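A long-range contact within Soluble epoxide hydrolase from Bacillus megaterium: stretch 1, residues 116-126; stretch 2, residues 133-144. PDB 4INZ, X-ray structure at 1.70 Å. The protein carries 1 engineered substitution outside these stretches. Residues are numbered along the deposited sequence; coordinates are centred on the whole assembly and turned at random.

Stretch 1 116-126: GAGIGWTFAYR
Stretch 2 (133-144) KLIAFNGPHPYT

Stretch 1 is helical throughout, with phi/psi near -65/-42, and each N from Gly-120 to Arg-126 bonds to the O four residues earlier. Trp-121 N to Ala-117 O is 2.8 Å; Thr-122 N to Gly-118 O is weak at 3.4 Å. Thr-122, chi1 m, also donates from OG1 to Gly-118 O at 2.8 Å. Stretch 2 begins as a strand at Lys-133, passes through a turn, and enters a helix. The strand runs roughly antiparallel to the helix, at 151° between N-to-C directions, with a closest axis approach of 8.9 Å. In register, the CA atoms of Ala-124 and Leu-134 are 7.8 Å apart, those of Trp-121 and His-141 6.5 Å, those of Gly-118 and Pro-140 5.6 Å, and those of Ala-117 and Gly-139 5.5 Å. The contact buries 585 Å², both sides summed.

Lys-133 (-148/151) is out of reach of the helix. Leu-134 (-119/130; chi1 t, chi2 p) points toward it. Leu-134 CD2 lies over one face of the Trp-121 indole, 3.7 Å from the six-membered ring centroid and 19° off the normal, a CH-pi contact. Leu-134 CD2 is also 4.4 Å from Ala-124 CB. Ile-135 (-118/114; chi1 m, chi2 t) points away, in keeping with the alternation of a strand. Ala-136 (-115/129) points toward the helix again, and its CB is 3.8 Å from Trp-121 CZ2.

The CA-to-CB bond of Phe-137 (-97/-174; chi1 m) points away, but its backbone takes part. A water accepts from Trp-121 NE1 at 2.9 Å and donates to Phe-137 O at 2.9 Å. The same water donates weakly to Gly-139 O at 3.0 Å. The indole nitrogen is thus tied through water to the backbone of Phe-137 and Gly-139. Asn-138 (-45/127) points away.

Gly-139 (160/175) allows close backbone approach: its CA is 4.2 Å from Ala-117 CB. An ideal CB here would clash with Ala-117 CB at 2.8 Å. Pro-140 (-87/125, C-gamma endo) places CG 4.1 Å from Gly-118 CA. Pro-140 O is 3.2 Å from Trp-121 CD1.

His-141 (-74/136; chi1 t, chi2 -95°) covers the indole face opposite Leu-134. Trp-121, chi1 -83° and chi2 111°, is therefore held between them. His-141 CA is 4.0 Å from the Trp-121 five-membered ring centroid, a second CH-pi contact. The edge of the His-141 ring meets the face of the Trp-121 six-membered ring, planes at 81°, centroids 4.7 Å apart. His-141 NE2 and Tyr-125 OH share a 3.1 Å hydrogen bond in which either could donate. His-141 ND1 accepts from Thr-144 N at 3.3 Å and 173°, capping the following helix. One imidazole thus serves both the cap and the contact.

Pro-142 (-50/-38, C-gamma exo) points toward stretch 1, with CD 3.4 Å from Trp-121 CB and CG 4.2 Å from Tyr-125 CE2. Tyr-125 has chi1 -93°, between wells, and chi2 -91°. Tyr-143 (-97/-48; chi1 m, chi2 90°) starts sideways, but its end comes nearer: CE1 is 4.1 Å from Tyr-125 CE1, with ring planes at 54°. Thr-144 (-65/-30; chi1 p) makes no contact with stretch 1.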

# COMPACT_ATOMS: atom_id res chain seq x y z
N GLY A 116 -2.06 -0.21 0.48
CA GLY A 116 -1.85 1.21 0.68
C GLY A 116 -2.10 2.00 -0.59
O GLY A 116 -2.55 3.15 -0.53
N ALA A 117 -1.81 1.39 -1.73
CA ALA A 117 -2.06 2.01 -3.04
C ALA A 117 -3.55 1.96 -3.40
O ALA A 117 -4.10 2.94 -3.91
CB ALA A 117 -1.21 1.36 -4.12
N GLY A 118 -4.21 0.84 -3.14
CA GLY A 118 -5.65 0.77 -3.31
C GLY A 118 -6.33 1.91 -2.55
O GLY A 118 -7.19 2.62 -3.08
N ILE A 119 -5.92 2.09 -1.30
CA ILE A 119 -6.48 3.13 -0.45
C ILE A 119 -6.05 4.51 -0.93
O ILE A 119 -6.87 5.42 -1.07
CB ILE A 119 -6.05 2.93 1.02
CG1 ILE A 119 -6.57 1.59 1.55
CG2 ILE A 119 -6.55 4.10 1.88
CD1 ILE A 119 -5.86 1.10 2.81
N GLY A 120 -4.75 4.66 -1.20
CA GLY A 120 -4.17 5.94 -1.55
C GLY A 120 -4.64 6.51 -2.88
O GLY A 120 -4.88 7.71 -2.97
N TRP A 121 -4.76 5.67 -3.91
CA TRP A 121 -5.31 6.12 -5.18
C TRP A 121 -6.72 6.64 -4.94
O TRP A 121 -7.10 7.73 -5.39
CB TRP A 121 -5.38 4.98 -6.20
CG TRP A 121 -4.10 4.67 -6.98
CD1 TRP A 121 -3.32 3.55 -6.86
CD2 TRP A 121 -3.50 5.47 -8.01
NE1 TRP A 121 -2.26 3.61 -7.74
CE2 TRP A 121 -2.35 4.78 -8.46
CE3 TRP A 121 -3.81 6.70 -8.60
CZ2 TRP A 121 -1.51 5.27 -9.46
CZ3 TRP A 121 -2.98 7.19 -9.59
CH2 TRP A 121 -1.85 6.48 -10.02
N THR A 122 -7.51 5.85 -4.21
CA THR A 122 -8.89 6.22 -3.92
C THR A 122 -8.95 7.55 -3.16
O THR A 122 -9.76 8.42 -3.48
CB THR A 122 -9.61 5.11 -3.12
OG1 THR A 122 -9.58 3.89 -3.88
CG2 THR A 122 -11.06 5.49 -2.85
N PHE A 123 -8.07 7.70 -2.18
CA PHE A 123 -8.00 8.94 -1.41
C PHE A 123 -7.63 10.13 -2.29
O PHE A 123 -8.21 11.21 -2.15
CB PHE A 123 -7.00 8.81 -0.26
CG PHE A 123 -6.84 10.07 0.54
CD1 PHE A 123 -7.76 10.39 1.53
CD2 PHE A 123 -5.80 10.94 0.28
CE1 PHE A 123 -7.63 11.56 2.26
CE2 PHE A 123 -5.66 12.11 1.00
CZ PHE A 123 -6.59 12.43 1.99
N ALA A 124 -6.65 9.95 -3.17
CA ALA A 124 -6.22 11.03 -4.06
C ALA A 124 -7.34 11.46 -5.00
O ALA A 124 -7.50 12.65 -5.29
CB ALA A 124 -4.97 10.61 -4.85
N TYR A 125 -8.11 10.49 -5.49
CA TYR A 125 -9.22 10.79 -6.38
C TYR A 125 -10.32 11.56 -5.66
O TYR A 125 -10.91 12.49 -6.21
CB TYR A 125 -9.79 9.50 -6.98
CG TYR A 125 -9.20 9.12 -8.32
CD1 TYR A 125 -9.77 9.56 -9.52
CD2 TYR A 125 -8.07 8.31 -8.40
CE1 TYR A 125 -9.23 9.20 -10.74
CE2 TYR A 125 -7.53 7.95 -9.62
CZ TYR A 125 -8.11 8.40 -10.79
OH TYR A 125 -7.57 8.04 -12.01
N ARG A 126 -10.61 11.17 -4.42
CA ARG A 126 -11.70 11.78 -3.67
C ARG A 126 -11.28 13.08 -2.99
O ARG A 126 -12.08 14.01 -2.86
CB ARG A 126 -12.25 10.80 -2.62
CG ARG A 126 -12.85 9.54 -3.21
CD ARG A 126 -13.46 8.67 -2.12
NE ARG A 126 -14.07 7.45 -2.66
CZ ARG A 126 -14.55 6.45 -1.92
NH1 ARG A 126 -14.49 6.52 -0.59
NH2 ARG A 126 -15.08 5.38 -2.50
N LYS A 133 1.44 15.60 -4.34
CA LYS A 133 1.97 14.68 -5.34
C LYS A 133 1.77 13.27 -4.83
O LYS A 133 1.76 13.04 -3.62
CB LYS A 133 3.47 14.92 -5.57
CG LYS A 133 3.85 16.29 -6.12
CD LYS A 133 5.32 16.30 -6.49
CE LYS A 133 5.71 17.57 -7.21
NZ LYS A 133 5.72 18.71 -6.28
N LEU A 134 1.61 12.33 -5.76
CA LEU A 134 1.41 10.93 -5.42
C LEU A 134 2.53 10.08 -5.99
O LEU A 134 2.86 10.20 -7.18
CB LEU A 134 0.06 10.44 -5.97
CG LEU A 134 -0.24 8.96 -5.78
CD1 LEU A 134 -0.46 8.66 -4.30
CD2 LEU A 134 -1.47 8.55 -6.62
N ILE A 135 3.13 9.24 -5.15
CA ILE A 135 4.12 8.28 -5.60
C ILE A 135 3.57 6.90 -5.32
O ILE A 135 3.37 6.53 -4.16
CB ILE A 135 5.46 8.47 -4.87
CG1 ILE A 135 5.98 9.89 -5.08
CG2 ILE A 135 6.48 7.43 -5.35
CD1 ILE A 135 7.30 10.19 -4.37
N ALA A 136 3.30 6.14 -6.38
CA ALA A 136 2.66 4.84 -6.24
C ALA A 136 3.58 3.71 -6.69
O ALA A 136 4.12 3.75 -7.79
CB ALA A 136 1.38 4.80 -7.04
N PHE A 137 3.74 2.71 -5.82
CA PHE A 137 4.47 1.49 -6.15
C PHE A 137 3.48 0.39 -6.57
O PHE A 137 2.29 0.65 -6.69
CB PHE A 137 5.32 1.02 -4.94
CG PHE A 137 6.44 1.97 -4.61
CD1 PHE A 137 7.74 1.71 -5.04
CD2 PHE A 137 6.20 3.12 -3.87
CE1 PHE A 137 8.78 2.58 -4.73
CE2 PHE A 137 7.23 4.01 -3.57
CZ PHE A 137 8.53 3.74 -3.99
N ASN A 138 3.98 -0.82 -6.78
CA ASN A 138 3.12 -1.93 -7.21
C ASN A 138 1.81 -2.00 -6.42
O ASN A 138 1.83 -2.04 -5.20
CB ASN A 138 3.85 -3.26 -7.08
CG ASN A 138 4.99 -3.38 -8.05
OD1 ASN A 138 5.00 -4.28 -8.90
ND2 ASN A 138 5.93 -2.46 -7.96
N GLY A 139 0.69 -2.03 -7.13
CA GLY A 139 -0.62 -2.05 -6.50
C GLY A 139 -1.65 -1.59 -7.52
O GLY A 139 -1.29 -1.19 -8.62
N PRO A 140 -2.94 -1.65 -7.16
CA PRO A 140 -3.97 -1.41 -8.18
C PRO A 140 -4.34 0.06 -8.39
O PRO A 140 -4.71 0.75 -7.43
CB PRO A 140 -5.16 -2.19 -7.63
CG PRO A 140 -5.00 -2.07 -6.13
CD PRO A 140 -3.50 -2.10 -5.88
N HIS A 141 -4.25 0.53 -9.63
CA HIS A 141 -4.90 1.78 -10.00
C HIS A 141 -6.39 1.49 -10.09
O HIS A 141 -6.78 0.46 -10.64
CB HIS A 141 -4.38 2.29 -11.35
CG HIS A 141 -5.07 3.53 -11.83
ND1 HIS A 141 -6.15 3.49 -12.70
CD2 HIS A 141 -4.85 4.83 -11.55
CE1 HIS A 141 -6.56 4.73 -12.93
NE2 HIS A 141 -5.79 5.56 -12.25
N PRO A 142 -7.23 2.38 -9.55
CA PRO A 142 -8.67 2.08 -9.46
C PRO A 142 -9.30 1.61 -10.78
O PRO A 142 -10.16 0.73 -10.76
CB PRO A 142 -9.27 3.41 -9.02
CG PRO A 142 -8.19 4.02 -8.18
CD PRO A 142 -6.90 3.65 -8.88
N TYR A 143 -8.88 2.19 -11.90
CA TYR A 143 -9.55 1.89 -13.16
C TYR A 143 -8.85 0.81 -13.98
O TYR A 143 -9.50 -0.12 -14.46
CB TYR A 143 -9.74 3.16 -14.00
CG TYR A 143 -10.77 4.11 -13.42
CD1 TYR A 143 -10.40 5.10 -12.52
CD2 TYR A 143 -12.12 4.00 -13.76
CE1 TYR A 143 -11.34 5.96 -11.98
CE2 TYR A 143 -13.06 4.85 -13.23
CZ TYR A 143 -12.67 5.83 -12.34
OH TYR A 143 -13.61 6.69 -11.80
N THR A 144 -7.54 0.92 -14.15
CA THR A 144 -6.83 -0.07 -14.94
C THR A 144 -6.89 -1.46 -14.30
O THR A 144 -6.88 -2.47 -15.00
CB THR A 144 -5.37 0.32 -15.26
OG1 THR A 144 -4.60 0.37 -14.05
CG2 THR A 144 -5.31 1.67 -15.98
O HOH W 1 -0.28 1.52 -7.81